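Dye type peroxidase A (Streptomyces lividans 1326, PDB 6GZW) is a haem peroxidase of the dye-decolourising family that probably uses hydrogen peroxide to oxidise dyes and related substrates at its iron centre. Local coordinates at residues 16-21 with 198-203; 20-25 with 323-328; 304-309 with 315-320; 177-182 with 231-236. All blocks are in the same frame, centred on the assembly; numbering follows the deposited sequence.

Contact 1: 16-21 with 198-203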
# COMPACT_ATOMS: atom_id res chain seq x y z
N GLY A 16 13.07 -22.70 -11.59
CA GLY A 16 13.03 -22.52 -13.05
C GLY A 16 14.33 -21.99 -13.64
O GLY A 16 15.29 -21.67 -12.94
N LYS A 17 14.37 -21.92 -14.97
CA LYS A 17 15.53 -21.38 -15.67
C LYS A 17 15.79 -19.91 -15.28
O LYS A 17 16.94 -19.52 -15.05
CB LYS A 17 15.32 -21.53 -17.18
CG LYS A 17 16.44 -21.00 -18.06
CD LYS A 17 16.00 -21.13 -19.52
CE LYS A 17 17.13 -20.90 -20.50
NZ LYS A 17 16.66 -21.21 -21.89
N HIS A 18 14.73 -19.12 -15.21
CA HIS A 18 14.78 -17.70 -14.82
C HIS A 18 14.16 -17.53 -13.44
O HIS A 18 13.27 -18.29 -13.06
CB HIS A 18 14.00 -16.85 -15.83
CG HIS A 18 14.43 -17.06 -17.25
ND1 HIS A 18 15.72 -16.86 -17.67
CD2 HIS A 18 13.74 -17.51 -18.32
CE1 HIS A 18 15.81 -17.15 -18.96
NE2 HIS A 18 14.63 -17.56 -19.38
N GLN A 19 14.64 -16.54 -12.69
CA GLN A 19 13.97 -16.16 -11.43
C GLN A 19 12.60 -15.58 -11.73
O GLN A 19 12.43 -14.91 -12.77
CB GLN A 19 14.79 -15.15 -10.66
CG GLN A 19 16.00 -15.72 -9.93
CD GLN A 19 16.59 -14.69 -8.98
OE1 GLN A 19 15.97 -14.37 -7.95
NE2 GLN A 19 17.77 -14.18 -9.29
N PRO A 20 11.63 -15.81 -10.83
CA PRO A 20 10.32 -15.14 -10.91
C PRO A 20 10.45 -13.62 -10.68
O PRO A 20 11.48 -13.13 -10.21
CB PRO A 20 9.54 -15.80 -9.77
CG PRO A 20 10.58 -16.04 -8.75
CD PRO A 20 11.80 -16.48 -9.51
N GLY A 21 9.44 -12.86 -11.10
CA GLY A 21 9.44 -11.41 -10.94
C GLY A 21 10.03 -10.60 -12.09
O GLY A 21 10.33 -9.42 -11.92
N ARG A 198 17.05 -9.87 -25.86
CA ARG A 198 16.95 -8.52 -25.29
C ARG A 198 17.07 -8.51 -23.76
O ARG A 198 17.66 -7.60 -23.20
CB ARG A 198 15.64 -7.87 -25.68
CG ARG A 198 15.59 -7.35 -27.10
CD ARG A 198 14.17 -7.10 -27.54
NE ARG A 198 14.13 -6.10 -28.61
CZ ARG A 198 13.03 -5.48 -29.02
NH1 ARG A 198 11.84 -5.76 -28.52
NH2 ARG A 198 13.13 -4.55 -29.96
N ILE A 199 16.54 -9.55 -23.13
CA ILE A 199 16.24 -9.54 -21.71
C ILE A 199 17.16 -10.43 -20.87
O ILE A 199 17.45 -10.08 -19.74
CB ILE A 199 14.76 -9.90 -21.51
CG1 ILE A 199 13.83 -8.97 -22.34
CG2 ILE A 199 14.35 -9.87 -20.03
CD1 ILE A 199 14.14 -7.50 -22.19
N PHE A 200 17.65 -11.56 -21.41
CA PHE A 200 18.41 -12.52 -20.59
C PHE A 200 19.82 -12.77 -21.09
O PHE A 200 20.08 -12.81 -22.30
CB PHE A 200 17.67 -13.85 -20.53
CG PHE A 200 16.36 -13.80 -19.79
CD1 PHE A 200 16.32 -13.56 -18.42
CD2 PHE A 200 15.16 -14.04 -20.45
CE1 PHE A 200 15.10 -13.52 -17.73
CE2 PHE A 200 13.95 -14.00 -19.78
CZ PHE A 200 13.91 -13.75 -18.41
N VAL A 201 20.72 -12.95 -20.13
CA VAL A 201 22.08 -13.37 -20.40
C VAL A 201 21.96 -14.80 -20.93
O VAL A 201 21.17 -15.58 -20.40
CB VAL A 201 22.96 -13.34 -19.11
CG1 VAL A 201 24.36 -13.90 -19.35
CG2 VAL A 201 23.11 -11.92 -18.59
N PRO A 202 22.68 -15.14 -22.02
CA PRO A 202 22.53 -16.48 -22.62
C PRO A 202 23.00 -17.65 -21.72
O PRO A 202 23.73 -17.43 -20.75
CB PRO A 202 23.38 -16.41 -23.91
CG PRO A 202 24.16 -15.17 -23.85
CD PRO A 202 23.57 -14.27 -22.80
N GLU A 203 22.55 -18.87 -22.05
CA GLU A 203 22.96 -20.09 -21.33
C GLU A 203 24.47 -20.28 -21.34
O GLU A 203 25.02 -20.74 -20.35
CB GLU A 203 22.31 -21.35 -21.92
CG GLU A 203 20.84 -21.52 -21.61
CD GLU A 203 20.24 -22.77 -22.24
OE1 GLU A 203 19.08 -22.71 -22.68
OE2 GLU A 203 20.93 -23.80 -22.30
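A face-to-face stack of H18 on F200 joins the loop leading into strand 29-37, in the N-terminal half, to the chain leaving helix 195-199 in the C-terminal half. The two ring centroids lie 3.5 Å apart and the planes differ by 10°, so the imidazole rests almost flat over the middle of the phenyl. F200 is the first residue to leave helical geometry; with chi1 -67° its CG is anti to the carbonyl carbon, which brings the ring across to H18. I199 CG2 packs on the other face of the phenyl, and the K17 chain passes over the rim of the imidazole face turned from F200. A histidine suits this place because it stacks like an aromatic yet keeps a polar edge: ND1 bonds to the backbone O of N217. Farther out, the extended K17 chain, with CG anti to its N, carries NZ to OE1 of E203, forming a 3.0 Å salt bridge. The lysine meets the anti side of that oxygen, 22° out of the carboxylate plane. Stacking on the buried F200 thus fixes the inner half of the contact, whereas the ion pair closes an exposed rim where solvent would probably weaken it.

Contact 2: 20-25 with 323-328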
# COMPACT_ATOMS: atom_id res chain seq x y z
N PRO A 20 11.63 -15.81 -10.83
CA PRO A 20 10.32 -15.14 -10.91
C PRO A 20 10.45 -13.62 -10.68
O PRO A 20 11.48 -13.13 -10.21
CB PRO A 20 9.54 -15.80 -9.77
CG PRO A 20 10.58 -16.04 -8.75
CD PRO A 20 11.80 -16.48 -9.51
N GLY A 21 9.44 -12.86 -11.10
CA GLY A 21 9.44 -11.41 -10.94
C GLY A 21 10.03 -10.60 -12.09
O GLY A 21 10.33 -9.42 -11.92
N ILE A 22 10.24 -11.25 -13.24
CA ILE A 22 10.77 -10.61 -14.42
C ILE A 22 9.70 -10.61 -15.49
O ILE A 22 9.29 -9.53 -15.97
CB ILE A 22 12.08 -11.27 -14.90
CG1 ILE A 22 13.11 -11.29 -13.76
CG2 ILE A 22 12.67 -10.53 -16.09
CD1 ILE A 22 14.38 -12.06 -14.08
N THR A 23 9.25 -11.80 -15.89
CA THR A 23 8.15 -11.96 -16.87
C THR A 23 6.81 -12.20 -16.22
O THR A 23 5.79 -12.16 -16.89
CB THR A 23 8.42 -13.17 -17.82
OG1 THR A 23 8.60 -14.38 -17.08
CG2 THR A 23 9.62 -12.89 -18.66
N THR A 24 6.80 -12.45 -14.91
CA THR A 24 5.60 -12.58 -14.14
C THR A 24 4.67 -11.38 -14.35
O THR A 24 5.17 -10.26 -14.43
CB THR A 24 5.95 -12.60 -12.64
OG1 THR A 24 6.99 -13.53 -12.43
CG2 THR A 24 4.75 -12.97 -11.79
N PRO A 25 3.35 -11.61 -14.40
CA PRO A 25 2.44 -10.49 -14.49
C PRO A 25 2.61 -9.54 -13.34
O PRO A 25 3.08 -9.91 -12.25
CB PRO A 25 1.07 -11.14 -14.41
CG PRO A 25 1.27 -12.50 -14.97
CD PRO A 25 2.61 -12.89 -14.42
N VAL A 323 11.18 -0.19 -12.72
CA VAL A 323 11.99 -1.41 -12.61
C VAL A 323 12.09 -2.01 -13.99
O VAL A 323 11.09 -2.49 -14.54
CB VAL A 323 11.35 -2.42 -11.65
CG1 VAL A 323 12.28 -3.60 -11.45
CG2 VAL A 323 11.05 -1.78 -10.31
N CYS A 324 13.27 -1.97 -14.59
CA CYS A 324 13.44 -2.49 -15.95
C CYS A 324 14.49 -3.57 -15.97
O CYS A 324 15.42 -3.58 -15.15
CB CYS A 324 13.79 -1.40 -16.98
SG CYS A 324 15.37 -0.57 -16.71
N TRP A 325 14.34 -4.43 -16.98
CA TRP A 325 15.07 -5.68 -17.10
C TRP A 325 15.69 -5.73 -18.51
O TRP A 325 15.00 -5.46 -19.48
CB TRP A 325 14.09 -6.83 -16.89
CG TRP A 325 13.49 -6.88 -15.51
CD1 TRP A 325 12.28 -6.39 -15.08
CD2 TRP A 325 14.09 -7.51 -14.38
NE1 TRP A 325 12.10 -6.67 -13.74
CE2 TRP A 325 13.20 -7.36 -13.29
CE3 TRP A 325 15.31 -8.16 -14.18
CZ2 TRP A 325 13.51 -7.85 -12.03
CZ3 TRP A 325 15.60 -8.67 -12.92
CH2 TRP A 325 14.71 -8.48 -11.86
N GLN A 326 16.98 -6.07 -18.59
CA GLN A 326 17.68 -6.20 -19.86
C GLN A 326 18.89 -7.13 -19.72
O GLN A 326 19.40 -7.31 -18.61
CB GLN A 326 18.16 -4.82 -20.33
CG GLN A 326 18.98 -4.06 -19.31
CD GLN A 326 18.20 -2.96 -18.60
OE1 GLN A 326 17.90 -1.91 -19.20
NE2 GLN A 326 17.89 -3.18 -17.33
N ALA A 327 19.36 -7.68 -20.83
CA ALA A 327 20.56 -8.52 -20.81
C ALA A 327 21.81 -7.70 -20.56
O ALA A 327 22.79 -8.22 -20.06
CB ALA A 327 20.71 -9.31 -22.11
N ASP A 328 21.78 -6.41 -20.93
CA ASP A 328 22.93 -5.53 -20.79
C ASP A 328 22.43 -4.07 -20.64
O ASP A 328 21.84 -3.56 -21.58
CB ASP A 328 23.81 -5.66 -22.06
CG ASP A 328 24.96 -4.68 -22.10
OD1 ASP A 328 25.22 -3.95 -21.13
OD2 ASP A 328 25.66 -4.64 -23.16
O HOH W 1 9.77 -6.00 -11.72
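I22 lies across the indole of W325, a residue of strand 316-326 in the ferredoxin-like beta-sheet of a Dyp-type peroxidase, and so the N-terminal loop is packed against the C-terminal half. The apolar part is a CH-pi contact: I22 CG1 stands 3.6 Å from the centroid of the six-membered ring, only 6° off its normal. CG2 comes down near the ring fusion, 3.7 Å from W325 CD2. Because chi1 of I22 is -56°, setting CG2 anti to the backbone N and CG1 anti to the carbonyl carbon, both branches of the beta carbon reach the same face; a beta-branched residue is well made for covering a broad indole. The polar part is looser and runs through a water at the indole edge, in the ring plane, which accepts from W325 NE1 at 3.2 Å and donates a weak, long bond to G21 O. A leucine in place of W325 would probably leave I22 without a flat surface to lie on and this water without its N-H donor. Strands 83-89 and 126-132 also touch the indole, through T85, W127 and Q129. G21 itself has a positive phi of 91°, where a side chain would press on the carbonyl O of P20, and its N gives a 2.9 Å hydrogen bond to OG1 of T24.

Contact 3: 304-309 with 315-320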
# COMPACT_ATOMS: atom_id res chain seq x y z
N PHE A 304 6.12 -0.65 -10.05
CA PHE A 304 5.06 -0.38 -9.11
C PHE A 304 4.90 1.12 -8.97
O PHE A 304 5.89 1.87 -9.09
CB PHE A 304 5.40 -0.96 -7.73
CG PHE A 304 5.60 -2.45 -7.71
CD1 PHE A 304 6.84 -2.99 -7.98
CD2 PHE A 304 4.56 -3.31 -7.40
CE1 PHE A 304 7.04 -4.35 -7.96
CE2 PHE A 304 4.76 -4.68 -7.35
CZ PHE A 304 6.00 -5.19 -7.65
N SER A 305 3.69 1.58 -8.67
CA SER A 305 3.49 2.99 -8.34
C SER A 305 3.75 3.17 -6.82
O SER A 305 3.77 2.18 -6.08
CB SER A 305 2.08 3.46 -8.73
OG SER A 305 1.94 3.44 -10.15
N TYR A 306 4.07 4.39 -6.39
CA TYR A 306 4.26 4.69 -4.97
C TYR A 306 3.63 5.98 -4.56
O TYR A 306 3.44 6.92 -5.38
CB TYR A 306 5.74 4.63 -4.56
CG TYR A 306 6.62 5.81 -5.00
CD1 TYR A 306 6.79 6.94 -4.20
CD2 TYR A 306 7.29 5.79 -6.21
CE1 TYR A 306 7.59 8.01 -4.59
CE2 TYR A 306 8.11 6.87 -6.61
CZ TYR A 306 8.28 7.95 -5.79
OH TYR A 306 9.09 9.00 -6.18
N HIS A 307 3.27 6.02 -3.30
CA HIS A 307 2.85 7.21 -2.61
C HIS A 307 3.17 7.07 -1.14
O HIS A 307 2.62 6.20 -0.48
CB HIS A 307 1.38 7.43 -2.77
CG HIS A 307 0.88 8.53 -1.90
ND1 HIS A 307 1.24 9.85 -2.10
CD2 HIS A 307 0.12 8.51 -0.78
CE1 HIS A 307 0.70 10.59 -1.16
NE2 HIS A 307 0.02 9.81 -0.34
N ASP A 308 4.08 7.91 -0.64
CA ASP A 308 4.54 7.82 0.75
C ASP A 308 4.07 8.96 1.63
O ASP A 308 4.45 9.04 2.81
CB ASP A 308 6.04 7.64 0.75
CG ASP A 308 6.44 6.24 0.34
OD1 ASP A 308 6.03 5.25 1.00
OD2 ASP A 308 7.19 6.08 -0.61
N GLY A 309 3.18 9.78 1.12
CA GLY A 309 2.60 10.85 1.94
C GLY A 309 2.97 12.17 1.32
O GLY A 309 3.37 12.26 0.13
N VAL A 315 3.45 18.72 -0.88
CA VAL A 315 3.90 18.12 -2.13
C VAL A 315 3.83 16.61 -1.95
O VAL A 315 4.39 16.08 -0.98
CB VAL A 315 5.34 18.53 -2.50
CG1 VAL A 315 5.76 17.91 -3.82
CG2 VAL A 315 5.43 20.05 -2.61
N PRO A 316 3.18 15.90 -2.89
CA PRO A 316 3.10 14.44 -2.67
C PRO A 316 4.40 13.73 -3.01
O PRO A 316 4.98 13.95 -4.07
CB PRO A 316 1.98 14.01 -3.61
CG PRO A 316 1.98 15.02 -4.71
CD PRO A 316 2.38 16.32 -4.06
N ASP A 317 4.83 12.86 -2.11
CA ASP A 317 5.97 11.98 -2.40
C ASP A 317 5.44 10.74 -3.10
O ASP A 317 5.30 9.67 -2.51
CB ASP A 317 6.73 11.63 -1.12
CG ASP A 317 8.02 10.89 -1.42
OD1 ASP A 317 8.47 10.93 -2.58
OD2 ASP A 317 8.58 10.29 -0.52
N ALA A 318 5.15 10.92 -4.39
CA ALA A 318 4.40 9.92 -5.17
C ALA A 318 5.00 9.82 -6.54
O ALA A 318 5.53 10.80 -7.07
CB ALA A 318 2.95 10.30 -5.28
N GLY A 319 4.89 8.65 -7.14
CA GLY A 319 5.50 8.46 -8.44
C GLY A 319 5.52 7.02 -8.89
O GLY A 319 4.56 6.26 -8.67
N LEU A 320 6.62 6.65 -9.53
CA LEU A 320 6.79 5.30 -10.10
C LEU A 320 8.08 4.69 -9.62
O LEU A 320 9.13 5.34 -9.70
CB LEU A 320 6.83 5.41 -11.62
CG LEU A 320 6.70 4.10 -12.42
CD1 LEU A 320 5.30 3.55 -12.35
CD2 LEU A 320 7.11 4.38 -13.87
O HOH W 2 2.88 5.85 -11.11
O HOH W 3 10.27 10.41 -4.15
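The ring of Y306 lies over the backbone of the opposite strand: G319 N sits 3.5 Å above its centre, A318 C nearer the rim of the same face, and G319 CA makes a CH-pi contact 3.9 Å from the centroid. D317 OD1 and L320 C stand at its edge, in plane. Chi1 of 75° sets CG between the backbone N and the carbonyl carbon, which swings the phenol over the partner strand. Glycine suits position 319, since a beta carbon there would press against Y306 CE2. Without the phenol, as with an alanine here, the backbone around G319 is likely to lose its cover and R225 its cation-pi partner. The H307 ring has G309 N over one face and A318 CB at its edge, 3.6 Å from ND1.

The backbones form an antiparallel hairpin. Y306 and G319 are a hydrogen-bonded pair, with Y306 N to G319 O at 3.0 Å, flanked by the non-hydrogen-bonded pairs S305-L320 and H307-A318. Toward the turn, D308 N bonds to D317 O and D317 N to G309 O, the latter at 2.7 Å. The carboxylates of D308 and D317, with OD2 atoms 4.4 Å apart, share R225, whose charge probably offsets their repulsion.

Strand 316-326 lies between 300-310 and 219-228, the strand that supplies R225. On the sheet face that bears H307 and L320, H307 NE2 is hydrogen-bonded to Q158 OE1 of the second subunit, while L320 touches the haem.

Contact 4: 177-182 with 231-236. With HEM (protoporphyrin IX containing Fe), chain C.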
# COMPACT_ATOMS: atom_id res chain seq x y z
N ASN A 177 -0.62 4.39 -14.55
CA ASN A 177 0.29 4.96 -13.57
C ASN A 177 -0.38 6.21 -12.93
O ASN A 177 -1.53 6.56 -13.27
CB ASN A 177 1.65 5.25 -14.20
CG ASN A 177 1.57 6.28 -15.29
OD1 ASN A 177 0.73 7.18 -15.21
ND2 ASN A 177 2.42 6.17 -16.33
N LEU A 178 0.33 6.89 -12.03
CA LEU A 178 -0.30 7.98 -11.27
C LEU A 178 -0.37 9.28 -12.08
O LEU A 178 -0.97 10.24 -11.65
CB LEU A 178 0.41 8.17 -9.95
CG LEU A 178 0.44 6.97 -8.95
CD1 LEU A 178 1.06 7.44 -7.63
CD2 LEU A 178 -0.96 6.45 -8.80
N MET A 179 0.23 9.32 -13.27
CA MET A 179 -0.08 10.39 -14.24
C MET A 179 -1.36 10.10 -15.04
O MET A 179 -1.78 10.94 -15.88
CB MET A 179 1.14 10.59 -15.17
CG MET A 179 2.23 11.45 -14.52
SD MET A 179 3.71 11.46 -15.54
CE MET A 179 4.42 12.98 -14.98
N GLY A 180 -1.97 8.94 -14.82
CA GLY A 180 -3.21 8.58 -15.50
C GLY A 180 -3.01 8.00 -16.89
O GLY A 180 -3.99 7.74 -17.60
N GLN A 181 -1.77 7.72 -17.23
CA GLN A 181 -1.45 7.13 -18.52
C GLN A 181 -1.65 5.61 -18.55
O GLN A 181 -1.37 4.93 -17.57
CB GLN A 181 0.01 7.44 -18.89
CG GLN A 181 0.29 8.93 -19.06
CD GLN A 181 1.66 9.40 -18.58
OE1 GLN A 181 2.45 8.63 -18.03
NE2 GLN A 181 1.92 10.71 -18.74
N VAL A 182 -2.05 5.08 -19.71
CA VAL A 182 -1.90 3.67 -19.99
C VAL A 182 -0.40 3.39 -20.00
O VAL A 182 0.36 4.07 -20.69
CB VAL A 182 -2.55 3.27 -21.33
CG1 VAL A 182 -2.30 1.80 -21.66
CG2 VAL A 182 -4.04 3.55 -21.31
N ASP A 231 1.83 18.15 -9.05
CA ASP A 231 1.32 19.53 -8.90
C ASP A 231 1.44 20.28 -10.23
O ASP A 231 0.55 21.02 -10.59
CB ASP A 231 2.04 20.30 -7.78
CG ASP A 231 1.66 19.84 -6.38
OD1 ASP A 231 0.65 19.13 -6.23
OD2 ASP A 231 2.38 20.19 -5.42
N ASP A 232 2.54 20.07 -10.96
CA ASP A 232 2.69 20.72 -12.27
C ASP A 232 1.96 19.94 -13.34
O ASP A 232 1.33 20.52 -14.22
CB ASP A 232 4.16 20.83 -12.66
CG ASP A 232 4.98 21.64 -11.67
OD1 ASP A 232 4.49 22.64 -11.12
OD2 ASP A 232 6.11 21.23 -11.41
N TRP A 233 2.08 18.61 -13.31
CA TRP A 233 1.46 17.75 -14.35
C TRP A 233 -0.05 17.97 -14.46
O TRP A 233 -0.62 18.04 -15.55
CB TRP A 233 1.75 16.28 -14.04
CG TRP A 233 1.07 15.31 -14.92
CD1 TRP A 233 0.02 14.50 -14.61
CD2 TRP A 233 1.42 15.02 -16.29
NE1 TRP A 233 -0.32 13.71 -15.69
CE2 TRP A 233 0.51 14.02 -16.74
CE3 TRP A 233 2.40 15.49 -17.16
CZ2 TRP A 233 0.54 13.50 -18.04
CZ3 TRP A 233 2.42 14.96 -18.50
CH2 TRP A 233 1.51 13.98 -18.90
N GLU A 234 -0.70 18.06 -13.31
CA GLU A 234 -2.17 18.15 -13.26
C GLU A 234 -2.69 19.54 -13.53
O GLU A 234 -3.90 19.74 -13.55
CB GLU A 234 -2.67 17.57 -11.93
CG GLU A 234 -2.34 16.08 -11.87
CD GLU A 234 -2.51 15.41 -10.53
OE1 GLU A 234 -2.90 16.07 -9.55
OE2 GLU A 234 -2.24 14.18 -10.46
N GLU A 235 -1.79 20.48 -13.82
CA GLU A 235 -2.22 21.79 -14.32
C GLU A 235 -2.17 21.86 -15.85
O GLU A 235 -2.46 22.91 -16.42
CB GLU A 235 -1.37 22.89 -13.67
CG GLU A 235 -1.63 23.04 -12.18
CD GLU A 235 -2.99 23.64 -11.84
OE1 GLU A 235 -3.39 24.65 -12.45
OE2 GLU A 235 -3.67 23.12 -10.95
N LEU A 236 -1.81 20.77 -16.51
CA LEU A 236 -1.76 20.77 -17.97
C LEU A 236 -3.11 20.40 -18.57
O LEU A 236 -3.89 19.64 -17.99
CB LEU A 236 -0.72 19.79 -18.49
CG LEU A 236 0.73 19.98 -18.06
CD1 LEU A 236 1.55 18.87 -18.71
CD2 LEU A 236 1.28 21.34 -18.41
CHA HEM C . 6.66 3.78 -22.82
CHB HEM C . 5.38 6.57 -19.07
CHC HEM C . 9.98 6.49 -17.52
CHD HEM C . 11.24 3.72 -21.25
C1A HEM C . 5.92 4.54 -21.95
C2A HEM C . 4.54 4.85 -22.12
C3A HEM C . 4.19 5.63 -21.06
C4A HEM C . 5.36 5.82 -20.25
CMA HEM C . 2.83 6.21 -20.74
CAA HEM C . 3.62 4.41 -23.25
CBA HEM C . 2.87 3.10 -23.07
CGA HEM C . 3.80 1.93 -23.09
O1A HEM C . 4.20 1.40 -24.17
O2A HEM C . 4.22 1.45 -22.00
C1B HEM C . 6.54 6.77 -18.30
C2B HEM C . 6.57 7.49 -17.07
C3B HEM C . 7.85 7.49 -16.61
C4B HEM C . 8.63 6.72 -17.62
CMB HEM C . 5.39 8.16 -16.42
CAB HEM C . 8.40 8.02 -15.34
CBB HEM C . 7.69 8.17 -14.23
C1C HEM C . 10.75 5.78 -18.42
C2C HEM C . 12.14 5.56 -18.29
C3C HEM C . 12.51 4.78 -19.37
C4C HEM C . 11.31 4.50 -20.12
CMC HEM C . 13.07 6.09 -17.24
CAC HEM C . 13.84 4.29 -19.80
CBC HEM C . 15.04 4.82 -19.49
C1D HEM C . 10.03 3.49 -21.92
C2D HEM C . 10.00 2.59 -23.08
C3D HEM C . 8.73 2.60 -23.53
C4D HEM C . 8.00 3.52 -22.61
CMD HEM C . 11.16 1.77 -23.65
CAD HEM C . 8.20 1.82 -24.73
CBD HEM C . 8.45 2.56 -26.05
CGD HEM C . 7.98 1.73 -27.21
O1D HEM C . 6.82 1.90 -27.69
O2D HEM C . 8.74 0.85 -27.67
NA HEM C . 6.44 5.22 -20.85
NB HEM C . 7.78 6.37 -18.59
NC HEM C . 10.27 5.19 -19.54
ND HEM C . 8.84 4.10 -21.72
FE HEM C . 8.33 5.22 -20.23
O HOH W 4 -2.54 11.60 -9.55
O HOH W 5 -2.12 12.81 -12.72
O HOH W 6 8.00 3.62 -19.10
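M179 and W233 form the tight half of this contact, where a haem-pocket loop meets the end of helix 230-233. The thioether chain crosses one face of the indole: M179 CG stands 3.7 Å from the centroid of the five-membered ring, and SD lies 4.3 Å from that of the six-membered ring, a Met-aromatic contact. The indole also donates NE1 to M179 O (3.1 Å), using a lone pair in the carbonyl plane; K249 NZ is a second donor to that oxygen. Methionine fits here because its sulfur can touch both the ring and the haem methyl CMB. Q181 brings NE2 close to W233 CZ2, its amide nearly perpendicular to the indole, while N177 ND2 donates to Q181 OE1 (3.0 Å) and holds that amide in place.

The other half is wet. Two waters lie within hydrogen-bonding distance of both L178 O and E234 OE2, though other acceptors compete for them. E234 OE1 forms a salt bridge with R143 of the second subunit.

With the N177 and Q181 amides bonded to each other, and M179 O engaged, the porphyrin methyls CMA and CMB meet the loop by packing alone, while the charged groups gather toward the dimer interface.

Contacts 1 and 2 start from the same N-terminal loop and tie it to the C-terminal half; they touch through R198 and A327. Contact 2 is buried and mostly apolar, whereas contact 1 runs from a buried ring out to an exposed ion pair. Contacts 2 and 3 use opposite ends of strand 316-326, their centres about 22 Å apart, one engaged by side-chain packing and the other by backbone bonds. Contacts 3 and 4 lie on one side of the chain's centre and meet where L178 packs on S305 and Y306. Both are buried, reach the haem and touch the second subunit, but a strand pairing dominates contact 3, and sulfur-aromatic packing with waters between the segments contact 4.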